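Local coordinates for protein haloalkane dehalogenase (Mycobacterium rhodesiae, PDB 4MJ3) that hydrolyses the carbon–halogen bond of haloalkanes, releasing a halide ion and the corresponding alcohol, at residues V3-D8 with T33-Y38; A145-L150 with H280-D285; F242-S247 with A255-L260. All coordinates share one frame; numbering follows the deposited sequence.

Contact 1: V3-D8 with T33-Y38; sequences VLRTPD and TLRMHY
The backbones at Val3 and Leu34 stand 8.0 Å apart from CA to CA, and no hydrogen bond joins residues 3-8 directly to 33-38. Both segments run in the same general direction. Asp88 links the two, bonding the backbone of Arg35 and forming a salt bridge with Arg5 NE.

Direct contact between the segments is made by side chains. At the start, Val3 CG2 meets Leu34 CD2 at 3.6 Å, and Val3 CG1 touches the same methyl. Further along, Arg5 and Arg35 both point toward the opposite segment, and their chains cross at about a right angle. Their guanidinium groups lie flat on each other, with centres 3.7 Å apart and planes only 8° from parallel. Arg35 NE lies over the centre of the Arg5 group. Each chain leaves the backbone extended and bends at chi3, -65° in Arg5 and 70° in Arg35, which brings the two planes face to face. Arg5 NH2 also comes to 3.4 Å from Arg35 CB.

Nearby acids probably offset the two like charges. Asp8, itself in a salt bridge with Arg86, reaches Arg35 through water 1, which accepts from Arg35 NH2 at 2.8 Å and donates to Asp8 OD2 at 2.9 Å. Tyr23 adds a cation-pi contact to Arg35. This is a stacked arginine pair that packs the N-terminal segment beside strand 33-41, near one margin of the central sheet of an alpha/beta hydrolase fold.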
loop_
_atom_site.group_PDB
_atom_site.type_symbol
_atom_site.label_atom_id
_atom_site.label_comp_id
_atom_site.label_asym_id
_atom_site.label_seq_id
_atom_site.Cartn_x
_atom_site.Cartn_y
_atom_site.Cartn_z
ATOM N N VAL A 3 -1.250 -21.181 8.139
ATOM C CA VAL A 3 -1.957 -19.909 7.912
ATOM C C VAL A 3 -3.032 -19.708 8.960
ATOM O O VAL A 3 -3.822 -20.619 9.225
ATOM C CB VAL A 3 -2.633 -19.910 6.527
ATOM C CG1 VAL A 3 -3.386 -18.609 6.273
ATOM C CG2 VAL A 3 -1.607 -20.163 5.426
ATOM N N LEU A 4 -3.067 -18.515 9.528
ATOM C CA LEU A 4 -4.106 -18.101 10.447
ATOM C C LEU A 4 -5.091 -17.148 9.779
ATOM O O LEU A 4 -4.739 -16.407 8.855
ATOM C CB LEU A 4 -3.481 -17.401 11.676
ATOM C CG LEU A 4 -2.668 -18.335 12.580
ATOM C CD1 LEU A 4 -1.981 -17.529 13.682
ATOM C CD2 LEU A 4 -3.541 -19.417 13.171
ATOM N N ARG A 5 -6.307 -17.135 10.299
ATOM C CA ARG A 5 -7.342 -16.179 9.883
ATOM C C ARG A 5 -7.861 -15.442 11.118
ATOM O O ARG A 5 -8.252 -16.063 12.107
ATOM C CB ARG A 5 -8.505 -16.892 9.210
ATOM C CG ARG A 5 -9.626 -15.965 8.747
ATOM C CD ARG A 5 -10.629 -16.683 7.860
ATOM N NE ARG A 5 -10.018 -17.119 6.604
ATOM C CZ ARG A 5 -10.619 -17.873 5.680
ATOM N NH1 ARG A 5 -11.895 -18.252 5.819
ATOM N NH2 ARG A 5 -9.955 -18.194 4.580
ATOM N N THR A 6 -7.861 -14.115 11.053
ATOM C CA THR A 6 -8.262 -13.288 12.191
ATOM C C THR A 6 -9.756 -13.464 12.390
ATOM O O THR A 6 -10.505 -13.378 11.418
ATOM C CB THR A 6 -7.946 -11.787 11.946
ATOM O OG1 THR A 6 -6.545 -11.642 11.679
ATOM C CG2 THR A 6 -8.298 -10.971 13.157
ATOM N N PRO A 7 -10.189 -13.772 13.610
ATOM C CA PRO A 7 -11.648 -13.923 13.802
ATOM C C PRO A 7 -12.454 -12.686 13.411
ATOM O O PRO A 7 -12.036 -11.565 13.685
ATOM C CB PRO A 7 -11.780 -14.186 15.300
ATOM C CG PRO A 7 -10.457 -14.724 15.711
ATOM C CD PRO A 7 -9.437 -14.083 14.824
ATOM N N ASP A 8 -13.619 -12.886 12.801
ATOM C CA ASP A 8 -14.472 -11.780 12.357
ATOM C C ASP A 8 -14.926 -10.873 13.484
ATOM O O ASP A 8 -15.146 -9.688 13.256
ATOM C CB ASP A 8 -15.696 -12.293 11.577
ATOM C CG ASP A 8 -15.397 -12.473 10.108
ATOM O OD1 ASP A 8 -14.444 -11.846 9.629
ATOM O OD2 ASP A 8 -16.107 -13.214 9.423
ATOM N N THR A 33 -4.164 -22.455 -0.564
ATOM C CA THR A 33 -4.921 -21.269 -0.963
ATOM C C THR A 33 -4.960 -20.280 0.186
ATOM O O THR A 33 -4.996 -20.691 1.337
ATOM C CB THR A 33 -6.370 -21.676 -1.277
ATOM O OG1 THR A 33 -6.346 -22.607 -2.356
ATOM C CG2 THR A 33 -7.237 -20.493 -1.673
ATOM N N LEU A 34 -4.941 -18.992 -0.134
ATOM C CA LEU A 34 -5.098 -17.932 0.854
ATOM C C LEU A 34 -6.262 -17.046 0.467
ATOM O O LEU A 34 -6.429 -16.740 -0.717
ATOM C CB LEU A 34 -3.855 -17.040 0.909
ATOM C CG LEU A 34 -2.519 -17.682 1.207
ATOM C CD1 LEU A 34 -1.329 -16.784 0.844
ATOM C CD2 LEU A 34 -2.438 -18.045 2.663
ATOM N N ARG A 35 -7.037 -16.609 1.443
ATOM C CA ARG A 35 -8.087 -15.649 1.201
ATOM C C ARG A 35 -7.558 -14.241 1.417
ATOM O O ARG A 35 -6.857 -13.986 2.402
ATOM C CB ARG A 35 -9.284 -15.908 2.119
ATOM C CG ARG A 35 -10.540 -15.166 1.716
ATOM C CD ARG A 35 -11.734 -15.489 2.607
ATOM N NE ARG A 35 -11.568 -14.931 3.938
ATOM C CZ ARG A 35 -12.525 -14.817 4.850
ATOM N NH1 ARG A 35 -13.757 -15.220 4.589
ATOM N NH2 ARG A 35 -12.258 -14.251 6.020
HETATM N N MSE A 36 -7.924 -13.332 0.505
HETATM C CA MSE A 36 -7.550 -11.917 0.616
HETATM C C MSE A 36 -8.815 -11.109 0.651
HETATM O O MSE A 36 -9.770 -11.373 -0.090
HETATM C CB MSE A 36 -6.665 -11.482 -0.538
HETATM C CG MSE A 36 -5.291 -12.159 -0.469
HETATM SE SE MSE A 36 -4.141 -11.766 -2.012
HETATM C CE MSE A 36 -3.738 -9.891 -1.579
ATOM N N HIS A 37 -8.820 -10.118 1.528
ATOM C CA HIS A 37 -9.942 -9.228 1.695
ATOM C C HIS A 37 -9.778 -7.989 0.818
ATOM O O HIS A 37 -8.671 -7.467 0.668
ATOM C CB HIS A 37 -10.034 -8.801 3.144
ATOM C CG HIS A 37 -10.981 -7.662 3.394
ATOM N ND1 HIS A 37 -10.547 -6.403 3.739
ATOM C CD2 HIS A 37 -12.337 -7.600 3.383
ATOM C CE1 HIS A 37 -11.586 -5.607 3.918
ATOM N NE2 HIS A 37 -12.689 -6.303 3.687
ATOM N N TYR A 38 -10.875 -7.519 0.252
ATOM C CA TYR A 38 -10.892 -6.233 -0.456
ATOM C C TYR A 38 -12.234 -5.528 -0.297
ATOM O O TYR A 38 -13.233 -6.153 0.088
ATOM C CB TYR A 38 -10.541 -6.423 -1.937
ATOM C CG TYR A 38 -11.613 -7.072 -2.799
ATOM C CD1 TYR A 38 -11.813 -8.460 -2.785
ATOM C CD2 TYR A 38 -12.429 -6.308 -3.629
ATOM C CE1 TYR A 38 -12.795 -9.047 -3.573
ATOM C CE2 TYR A 38 -13.406 -6.894 -4.416
ATOM C CZ TYR A 38 -13.590 -8.256 -4.391
ATOM O OH TYR A 38 -14.546 -8.806 -5.206
HETATM O O HOH W 1 -13.966 -14.751 8.226
#

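Contact 2: A145-L150 with H280-D285; sequences AANTML and HFLQED
His280 O is gripped chiefly by Asn147, whose ND2 donates to it at 3.0 Å. The bond is nearly straight, with an N-H...O angle of 173°. The acceptor lies in the amide plane of Asn147, but ND2 sits above the carbonyl plane of His280. Weak bonds from Leu282 N and Gln122 NE2 add to the hold on this oxygen. Asn147 ND2 is also bonded to Ser247 OG, so the amide has partners in two separate loops.

Leu282 packs over one face of the Asn147 amide and against Ala146. Its CG sits between the backbone N and carbonyl carbon (chi1 78°), which turns both methyls toward Ala146. Leu282 CD1 lies 4.0 Å from Ala146 CB. Leu282 CD2 comes to 3.9 Å from Asn147 ND2.

His280 O opens an inverse gamma turn centred on Phe281, the N-cap residue of helix 282-300; the weak Leu282 N bond is the turn's own. The imidazole leans back toward Asn147, with His280 CE1 4.0 Å from Asn147 O. Its NE2 bonds Asp123 and its ND1 Asp250. This Asp-His-Asp chain is consistent with the catalytic triad of haloalkane dehalogenases. Asn147 would then be a second-shell residue, bonded to the backbone of the probable catalytic histidine of this alpha/beta hydrolase fold.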
loop_
_atom_site.group_PDB
_atom_site.type_symbol
_atom_site.label_atom_id
_atom_site.label_comp_id
_atom_site.label_asym_id
_atom_site.label_seq_id
_atom_site.Cartn_x
_atom_site.Cartn_y
_atom_site.Cartn_z
ATOM N N ALA A 145 1.663 8.165 -6.846
ATOM C CA ALA A 145 2.601 7.715 -5.824
ATOM C C ALA A 145 2.611 8.717 -4.691
ATOM O O ALA A 145 2.818 9.913 -4.914
ATOM C CB ALA A 145 3.996 7.577 -6.414
ATOM N N ALA A 146 2.431 8.236 -3.475
ATOM C CA ALA A 146 2.415 9.083 -2.289
ATOM C C ALA A 146 3.186 8.432 -1.157
ATOM O O ALA A 146 2.748 7.418 -0.603
ATOM C CB ALA A 146 0.977 9.332 -1.855
ATOM N N ASN A 147 4.320 9.029 -0.790
ATOM C CA ASN A 147 5.130 8.538 0.322
ATOM C C ASN A 147 5.471 7.075 0.125
ATOM O O ASN A 147 5.112 6.200 0.941
ATOM C CB ASN A 147 4.436 8.774 1.663
ATOM C CG ASN A 147 4.272 10.247 1.988
ATOM O OD1 ASN A 147 4.787 11.118 1.285
ATOM N ND2 ASN A 147 3.576 10.521 3.086
ATOM N N THR A 148 6.188 6.828 -0.963
ATOM C CA THR A 148 6.563 5.477 -1.339
ATOM C C THR A 148 7.813 5.542 -2.218
ATOM O O THR A 148 8.356 6.625 -2.441
ATOM C CB THR A 148 5.394 4.768 -2.053
ATOM O OG1 THR A 148 5.700 3.372 -2.188
ATOM C CG2 THR A 148 5.112 5.374 -3.414
HETATM N N MSE A 149 8.263 4.385 -2.695
HETATM C CA MSE A 149 9.412 4.288 -3.625
HETATM C C MSE A 149 9.467 2.897 -4.194
HETATM O O MSE A 149 8.690 2.017 -3.800
HETATM C CB MSE A 149 10.784 4.547 -3.014
HETATM C CG MSE A 149 11.537 5.661 -3.761
HETATM SE SE MSE A 149 12.094 5.583 -5.663
HETATM C CE MSE A 149 14.010 5.569 -5.255
ATOM N N LEU A 150 10.404 2.699 -5.114
ATOM C CA LEU A 150 10.710 1.379 -5.667
ATOM C C LEU A 150 12.210 1.161 -5.542
ATOM O O LEU A 150 12.956 1.427 -6.483
ATOM C CB LEU A 150 10.248 1.231 -7.108
ATOM C CG LEU A 150 10.504 -0.126 -7.789
ATOM C CD1 LEU A 150 10.044 -1.302 -6.939
ATOM C CD2 LEU A 150 9.850 -0.210 -9.151
ATOM N N HIS A 280 3.910 10.440 7.340
ATOM C CA HIS A 280 4.028 9.253 6.515
ATOM C C HIS A 280 2.682 8.654 6.103
ATOM O O HIS A 280 2.444 8.381 4.929
ATOM C CB HIS A 280 4.839 8.209 7.267
ATOM C CG HIS A 280 5.057 6.959 6.496
ATOM N ND1 HIS A 280 5.824 6.913 5.353
ATOM C CD2 HIS A 280 4.609 5.693 6.700
ATOM C CE1 HIS A 280 5.829 5.679 4.881
ATOM N NE2 HIS A 280 5.086 4.927 5.670
ATOM N N PHE A 281 1.796 8.462 7.078
ATOM C CA PHE A 281 0.461 7.924 6.839
ATOM C C PHE A 281 -0.462 9.070 6.474
ATOM O O PHE A 281 -1.375 9.443 7.215
ATOM C CB PHE A 281 -0.041 7.139 8.052
ATOM C CG PHE A 281 0.779 5.930 8.345
ATOM C CD1 PHE A 281 0.618 4.771 7.592
ATOM C CD2 PHE A 281 1.733 5.949 9.321
ATOM C CE1 PHE A 281 1.378 3.643 7.821
ATOM C CE2 PHE A 281 2.519 4.830 9.567
ATOM C CZ PHE A 281 2.326 3.665 8.830
ATOM N N LEU A 282 -0.204 9.636 5.294
ATOM C CA LEU A 282 -0.849 10.885 4.913
ATOM C C LEU A 282 -2.370 10.731 4.742
ATOM O O LEU A 282 -3.099 11.716 4.818
ATOM C CB LEU A 282 -0.216 11.471 3.652
ATOM C CG LEU A 282 -0.564 10.905 2.275
ATOM C CD1 LEU A 282 0.068 11.805 1.213
ATOM C CD2 LEU A 282 -0.056 9.476 2.098
ATOM N N GLN A 283 -2.823 9.504 4.518
ATOM C CA GLN A 283 -4.249 9.221 4.371
ATOM C C GLN A 283 -5.001 9.445 5.683
ATOM O O GLN A 283 -6.205 9.694 5.659
ATOM C CB GLN A 283 -4.492 7.788 3.878
ATOM C CG GLN A 283 -3.640 7.368 2.683
ATOM C CD GLN A 283 -2.388 6.613 3.082
ATOM O OE1 GLN A 283 -1.718 6.966 4.059
ATOM N NE2 GLN A 283 -2.052 5.574 2.318
ATOM N N GLU A 284 -4.312 9.344 6.815
ATOM C CA GLU A 284 -4.902 9.645 8.126
ATOM C C GLU A 284 -4.986 11.127 8.395
ATOM O O GLU A 284 -5.959 11.592 8.972
ATOM C CB GLU A 284 -4.105 9.045 9.282
ATOM C CG GLU A 284 -4.313 7.572 9.499
ATOM C CD GLU A 284 -5.718 7.185 9.940
ATOM O OE1 GLU A 284 -6.538 8.012 10.420
ATOM O OE2 GLU A 284 -6.021 6.005 9.753
ATOM N N ASP A 285 -3.966 11.870 8.001
ATOM C CA ASP A 285 -3.887 13.291 8.274
ATOM C C ASP A 285 -4.671 14.143 7.293
ATOM O O ASP A 285 -5.288 15.124 7.681
ATOM C CB ASP A 285 -2.409 13.732 8.249
ATOM C CG ASP A 285 -1.604 13.171 9.423
ATOM O OD1 ASP A 285 -2.199 12.841 10.470
ATOM O OD2 ASP A 285 -0.352 13.079 9.305
#

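Contact 3: F242-S247 with A255-L260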
loop_
_atom_site.group_PDB
_atom_site.type_symbol
_atom_site.label_atom_id
_atom_site.label_comp_id
_atom_site.label_asym_id
_atom_site.label_seq_id
_atom_site.Cartn_x
_atom_site.Cartn_y
_atom_site.Cartn_z
ATOM N N PHE A 242 1.443 9.954 -14.519
ATOM C CA PHE A 242 2.034 9.628 -13.229
ATOM C C PHE A 242 2.058 10.898 -12.376
ATOM O O PHE A 242 2.619 11.921 -12.797
ATOM C CB PHE A 242 3.445 9.107 -13.455
ATOM C CG PHE A 242 4.086 8.578 -12.205
ATOM C CD1 PHE A 242 4.616 9.435 -11.269
ATOM C CD2 PHE A 242 4.147 7.211 -11.993
ATOM C CE1 PHE A 242 5.202 8.933 -10.109
ATOM C CE2 PHE A 242 4.724 6.708 -10.851
ATOM C CZ PHE A 242 5.245 7.576 -9.916
ATOM N N LEU A 243 1.431 10.825 -11.197
ATOM C CA LEU A 243 1.324 11.941 -10.275
ATOM C C LEU A 243 2.108 11.674 -9.005
ATOM O O LEU A 243 1.975 10.606 -8.386
ATOM C CB LEU A 243 -0.140 12.188 -9.884
ATOM C CG LEU A 243 -0.384 13.437 -9.016
ATOM C CD1 LEU A 243 -0.261 14.698 -9.859
ATOM C CD2 LEU A 243 -1.740 13.399 -8.340
ATOM N N SER A 244 2.942 12.634 -8.642
ATOM C CA SER A 244 3.623 12.634 -7.360
ATOM C C SER A 244 2.762 13.435 -6.397
ATOM O O SER A 244 2.529 14.616 -6.633
ATOM C CB SER A 244 5.010 13.271 -7.497
ATOM O OG SER A 244 5.679 13.266 -6.253
ATOM N N ALA A 245 2.322 12.788 -5.317
ATOM C CA ALA A 245 1.500 13.382 -4.277
ATOM C C ALA A 245 1.991 12.976 -2.887
ATOM O O ALA A 245 1.219 12.524 -2.031
ATOM C CB ALA A 245 0.043 12.986 -4.482
ATOM N N PHE A 246 3.288 13.181 -2.659
ATOM C CA PHE A 246 3.912 12.964 -1.364
ATOM C C PHE A 246 3.507 14.082 -0.395
ATOM O O PHE A 246 3.094 15.183 -0.809
ATOM C CB PHE A 246 5.446 12.953 -1.482
ATOM C CG PHE A 246 6.029 11.725 -2.115
ATOM C CD1 PHE A 246 5.558 11.221 -3.336
ATOM C CD2 PHE A 246 7.105 11.072 -1.503
ATOM C CE1 PHE A 246 6.153 10.109 -3.920
ATOM C CE2 PHE A 246 7.720 9.962 -2.099
ATOM C CZ PHE A 246 7.227 9.465 -3.292
ATOM N N SER A 247 3.599 13.805 0.905
ATOM C CA SER A 247 3.364 14.811 1.928
ATOM C C SER A 247 4.651 15.505 2.320
ATOM O O SER A 247 5.743 15.135 1.856
ATOM C CB SER A 247 2.695 14.175 3.157
ATOM O OG SER A 247 3.601 13.316 3.828
ATOM N N ALA A 255 13.061 11.847 0.489
ATOM C CA ALA A 255 14.171 11.915 -0.462
ATOM C C ALA A 255 13.861 11.203 -1.774
ATOM O O ALA A 255 14.485 11.462 -2.807
ATOM C CB ALA A 255 15.433 11.327 0.166
ATOM N N ALA A 256 12.945 10.250 -1.711
ATOM C CA ALA A 256 12.554 9.462 -2.870
ATOM C C ALA A 256 11.711 10.253 -3.872
ATOM O O ALA A 256 11.645 9.898 -5.043
ATOM C CB ALA A 256 11.778 8.248 -2.402
ATOM N N GLU A 257 11.019 11.285 -3.397
ATOM C CA GLU A 257 10.062 12.003 -4.231
ATOM C C GLU A 257 10.671 12.508 -5.558
ATOM O O GLU A 257 10.111 12.261 -6.620
ATOM C CB GLU A 257 9.407 13.154 -3.442
ATOM C CG GLU A 257 8.191 13.767 -4.130
ATOM C CD GLU A 257 8.550 14.673 -5.291
ATOM O OE1 GLU A 257 9.615 15.335 -5.243
ATOM O OE2 GLU A 257 7.770 14.711 -6.251
ATOM N N PRO A 258 11.810 13.239 -5.502
ATOM C CA PRO A 258 12.331 13.756 -6.778
ATOM C C PRO A 258 12.946 12.688 -7.672
ATOM O O PRO A 258 12.979 12.846 -8.904
ATOM C CB PRO A 258 13.379 14.793 -6.346
ATOM C CG PRO A 258 13.753 14.400 -4.969
ATOM C CD PRO A 258 12.516 13.817 -4.356
ATOM N N VAL A 259 13.402 11.595 -7.083
ATOM C CA VAL A 259 13.977 10.482 -7.850
ATOM C C VAL A 259 12.883 9.776 -8.654
ATOM O O VAL A 259 12.996 9.569 -9.868
ATOM C CB VAL A 259 14.660 9.453 -6.923
ATOM C CG1 VAL A 259 15.239 8.301 -7.751
ATOM C CG2 VAL A 259 15.748 10.127 -6.099
ATOM N N LEU A 260 11.784 9.466 -7.987
ATOM C CA LEU A 260 10.622 8.888 -8.668
ATOM C C LEU A 260 10.035 9.829 -9.723
ATOM O O LEU A 260 9.782 9.430 -10.869
ATOM C CB LEU A 260 9.552 8.547 -7.633
ATOM C CG LEU A 260 8.442 7.586 -7.995
ATOM C CD1 LEU A 260 8.988 6.289 -8.583
ATOM C CD2 LEU A 260 7.624 7.315 -6.739
HETATM O O HOH W 2 7.479 11.095 -6.898
#
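Ser244 OG and Glu257 CG each stand opposite their own backbone N, with chi1 at -180° and -168°, and the Glu257 chain then bends at chi2 (-76°). These torsions bring the carboxylate to the serine hydroxyl. The two residues lie on a strand-loop-helix unit of the alpha/beta hydrolase fold, in which strand 242-244 at the edge of the sheet leads to helix 256-263.

Ser244 OG donates to Glu257 OE2 in a short bond of 2.5 Å. The acceptor uses its anti lone pair, on the side away from OE1. Glu257 OE1 makes a salt bridge to Arg261, so both ends of the carboxylate are held.

The bent chain of Glu257 also covers Phe246. Its CG lies over one face of the ring in a CH-pi contact, 3.8 Å from the centroid and offset toward the rim. The carboxylate is almost perpendicular to the ring. Leu260 meets the edge of the same ring with CD2, which is 4.1 Å from Phe246 CZ. Leu260 CG lies 3.7 Å from Phe242 CZ, so this leucine packs between two phenylalanines.

Water 2 links the two segments a second time, donating to Ser244 OG and to Glu257 O, each at 2.9 Å.

Contact 1 stands apart from the other two. Its centre is about 33 Å from that of contact 3, on the opposite side of the chain's centre, although both reach the same sheet. It is partly buried. A stacked arginine pair with acids and a water around it dominates, beside one small apolar touch. Contacts 2 and 3 are buried, have centres about 10 Å apart and touch. Strands 140-145 and 242-244 are parallel neighbours, and Ala145 N bonds Leu243 O (2.9 Å) between them. Contact 3 is nested in the loop closed by contact 2. Contact 2 holds a backbone beside the probable active site, whereas contact 3 packs a helix on the sheet with apolar groups and one carboxylate.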